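Local coordinates for protein esterase (Pseudomonas putida, PDB 1ZOI) that probably hydrolyses carboxylic esters stereoselectively, as an alpha/beta hydrolase connected with the synthesis of D-beta-acetylthioisobutyric acid, at residues E210-I215 / A240-N245. Numbering follows the deposited sequence.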
ATOM      1  N   GLU A 210      27.716  25.059   4.912  1.00 16.71           N
ATOM      2  CA  GLU A 210      28.063  25.807   3.709  1.00 18.37           C
ATOM      3  C   GLU A 210      26.819  26.239   2.938  1.00 18.02           C
ATOM      4  O   GLU A 210      26.727  27.384   2.486  1.00 18.40           O
ATOM      5  CB  GLU A 210      28.959  24.972   2.790  1.00 17.20           C
ATOM      6  CG  GLU A 210      29.421  25.726   1.547  1.00 22.99           C
ATOM      7  CD  GLU A 210      30.127  24.834   0.539  1.00 25.76           C
ATOM      8  OE1 GLU A 210      30.553  25.350  -0.516  1.00 26.19           O
ATOM      9  OE2 GLU A 210      30.255  23.618   0.801  1.00 26.89           O
ATOM     10  N   ASP A 211      25.863  25.324   2.789  1.00 17.17           N
ATOM     11  CA  ASP A 211      24.638  25.631   2.054  1.00 15.32           C
ATOM     12  C   ASP A 211      23.864  26.757   2.726  1.00 15.25           C
ATOM     13  O   ASP A 211      23.402  27.685   2.068  1.00 15.14           O
ATOM     14  CB  ASP A 211      23.715  24.408   1.960  1.00 17.28           C
ATOM     15  CG  ASP A 211      24.377  23.198   1.321  1.00 19.10           C
ATOM     16  OD1 ASP A 211      25.302  23.357   0.491  1.00 21.34           O
ATOM     17  OD2 ASP A 211      23.945  22.073   1.645  1.00 18.89           O
ATOM     18  N   LEU A 212      23.725  26.658   4.042  1.00 15.63           N
ATOM     19  CA  LEU A 212      22.987  27.643   4.820  1.00 16.37           C
ATOM     20  C   LEU A 212      23.548  29.050   4.698  1.00 16.38           C
ATOM     21  O   LEU A 212      22.800  30.006   4.494  1.00 16.91           O
ATOM     22  CB  LEU A 212      22.959  27.229   6.292  1.00 10.76           C
ATOM     23  CG  LEU A 212      22.217  25.935   6.644  1.00 11.98           C
ATOM     24  CD1 LEU A 212      22.386  25.658   8.124  1.00 13.02           C
ATOM     25  CD2 LEU A 212      20.738  26.060   6.285  1.00 13.54           C
ATOM     26  N   LYS A 213      24.867  29.178   4.810  1.00 16.36           N
ATOM     27  CA  LYS A 213      25.503  30.492   4.720  1.00 16.60           C
ATOM     28  C   LYS A 213      25.322  31.164   3.362  1.00 17.10           C
ATOM     29  O   LYS A 213      25.443  32.389   3.246  1.00 18.21           O
ATOM     30  CB  LYS A 213      27.000  30.375   5.021  1.00 18.72           C
ATOM     31  CG  LYS A 213      27.320  29.996   6.453  1.00 19.38           C
ATOM     32  CD  LYS A 213      28.818  29.803   6.633  1.00 23.47           C
ATOM     33  CE  LYS A 213      29.156  29.351   8.046  1.00 25.62           C
ATOM     34  NZ  LYS A 213      30.594  28.970   8.172  1.00 27.05           N
ATOM     35  N   GLY A 214      25.027  30.369   2.337  1.00 16.76           N
ATOM     36  CA  GLY A 214      24.865  30.917   1.001  1.00 16.51           C
ATOM     37  C   GLY A 214      23.452  31.244   0.550  1.00 14.49           C
ATOM     38  O   GLY A 214      23.267  31.858  -0.501  1.00 16.29           O
ATOM     39  N   ILE A 215      22.457  30.838   1.329  1.00 14.60           N
ATOM     40  CA  ILE A 215      21.062  31.094   0.981  1.00 15.12           C
ATOM     41  C   ILE A 215      20.658  32.504   1.393  1.00 15.68           C
ATOM     42  O   ILE A 215      20.599  32.811   2.578  1.00 15.78           O
ATOM     43  CB  ILE A 215      20.134  30.072   1.666  1.00 18.26           C
ATOM     44  CG1 ILE A 215      20.508  28.661   1.202  1.00 20.47           C
ATOM     45  CG2 ILE A 215      18.676  30.376   1.333  1.00 14.82           C
ATOM     46  CD1 ILE A 215      19.785  27.549   1.939  1.00 21.35           C
ATOM     47  N   ALA A 240      18.995  28.866  12.058  1.00 17.67           N
ATOM     48  CA  ALA A 240      18.438  30.211  11.945  1.00 18.53           C
ATOM     49  C   ALA A 240      19.510  31.294  11.943  1.00 18.65           C
ATOM     50  O   ALA A 240      19.390  32.293  11.227  1.00 17.60           O
ATOM     51  CB  ALA A 240      17.447  30.459  13.077  1.00 21.29           C
ATOM     52  N   LYS A 241      20.558  31.089  12.735  1.00 18.62           N
ATOM     53  CA  LYS A 241      21.651  32.052  12.830  1.00 19.80           C
ATOM     54  C   LYS A 241      22.570  32.038  11.612  1.00 18.65           C
ATOM     55  O   LYS A 241      23.080  33.080  11.205  1.00 17.82           O
ATOM     56  CB  LYS A 241      22.476  31.788  14.090  1.00 29.83           C
ATOM     57  CG  LYS A 241      21.713  32.003  15.383  1.00 33.92           C
ATOM     58  CD  LYS A 241      22.597  31.747  16.594  1.00 35.70           C
ATOM     59  CE  LYS A 241      21.844  31.993  17.891  1.00 36.91           C
ATOM     60  NZ  LYS A 241      20.659  31.101  18.025  1.00 39.22           N
ATOM     61  N   LEU A 242      22.781  30.858  11.033  1.00 16.32           N
ATOM     62  CA  LEU A 242      23.643  30.723   9.861  1.00 16.44           C
ATOM     63  C   LEU A 242      23.026  31.319   8.600  1.00 16.60           C
ATOM     64  O   LEU A 242      23.743  31.819   7.731  1.00 17.57           O
ATOM     65  CB  LEU A 242      23.977  29.247   9.620  1.00 17.41           C
ATOM     66  CG  LEU A 242      24.978  28.624  10.595  1.00 17.68           C
ATOM     67  CD1 LEU A 242      25.042  27.111  10.398  1.00 14.77           C
ATOM     68  CD2 LEU A 242      26.347  29.252  10.364  1.00 19.13           C
ATOM     69  N   LEU A 243      21.700  31.257   8.495  1.00 16.36           N
ATOM     70  CA  LEU A 243      20.992  31.804   7.336  1.00 15.85           C
ATOM     71  C   LEU A 243      21.002  33.332   7.390  1.00 16.43           C
ATOM     72  O   LEU A 243      20.484  33.925   8.333  1.00 16.89           O
ATOM     73  CB  LEU A 243      19.546  31.302   7.326  1.00 15.54           C
ATOM     74  CG  LEU A 243      19.339  29.824   6.974  1.00 14.60           C
ATOM     75  CD1 LEU A 243      17.977  29.364   7.474  1.00 13.22           C
ATOM     76  CD2 LEU A 243      19.470  29.629   5.473  1.00 17.38           C
ATOM     77  N   PRO A 244      21.583  33.990   6.374  1.00 20.83           N
ATOM     78  CA  PRO A 244      21.613  35.459   6.392  1.00 21.47           C
ATOM     79  C   PRO A 244      20.245  36.125   6.576  1.00 21.07           C
ATOM     80  O   PRO A 244      20.139  37.170   7.222  1.00 21.22           O
ATOM     81  CB  PRO A 244      22.285  35.816   5.060  1.00 28.62           C
ATOM     82  CG  PRO A 244      22.059  34.616   4.202  1.00 29.58           C
ATOM     83  CD  PRO A 244      22.228  33.467   5.159  1.00 26.98           C
ATOM     84  N   ASN A 245      19.200  35.524   6.016  1.00 18.84           N
ATOM     85  CA  ASN A 245      17.855  36.075   6.155  1.00 17.30           C
ATOM     86  C   ASN A 245      16.899  35.054   6.762  1.00 17.66           C
ATOM     87  O   ASN A 245      15.746  34.934   6.340  1.00 17.03           O
ATOM     88  CB  ASN A 245      17.330  36.555   4.797  1.00 23.83           C
ATOM     89  CG  ASN A 245      17.954  37.872   4.366  1.00 23.75           C
ATOM     90  OD1 ASN A 245      17.724  38.914   4.986  1.00 25.91           O
ATOM     91  ND2 ASN A 245      18.754  37.831   3.309  1.00 24.92           N
TER
HETATM   92  O   HOH W   1      18.597  33.263   4.448  1.00 19.82           O
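Leu212 meets Leu242 and Leu243 where two helices of an alpha/beta hydrolase fold run out, each just ahead of a strand of the central sheet. Helix 209-214 leads into strand 219-224 and helix 236-242 into the neighbouring parallel strand 246-251, the outermost on that side within this chain, so the contact is a worked example of how successive helix-to-strand connections pack against each other. The joint is mainly apolar. Leu212 splits its branches between two partners: CD1 of Leu212 lies 3.8 Å from CD1 of Leu242, while CD2 of Leu212 is 3.9 Å from CD2 of Leu243. Leu243 is the first residue after helix 236-242 to leave helical geometry, and its CG stands anti to its own carbonyl carbon (chi1 -72°), a setting in which CD2 reaches the end of the facing helix. The side chains of Ile215 and Leu243 lie side by side and point the same way, with CB of Ile215 3.9 Å from CD2 of Leu243. Around this cluster, Leu243 touches Val219 and Val221 of strand 219-224, while Val104 and Met107 of helix 98-109 touch Leu212 and Ile215 respectively. At the outer margin Lys213 contributes hydrocarbon rather than charge: its extended chain slants across Leu242, and CE of Lys213 is 3.6 Å from CD2 of Leu242. Backbone oxygen also takes part in the packing, since Leu212 O sits 3.5 Å from Leu243 CD2 and 3.6 Å from Pro244 CD, and the same oxygen accepts the backbone N-H of Ile215 within its own turn. The polar link between the segments is indirect and lies just past their helices: one water donates to Ile215 O and accepts the backbone N-H of Asn245, with its oxygen 2.8 Å from Ile215 O and from Asn245 N alike.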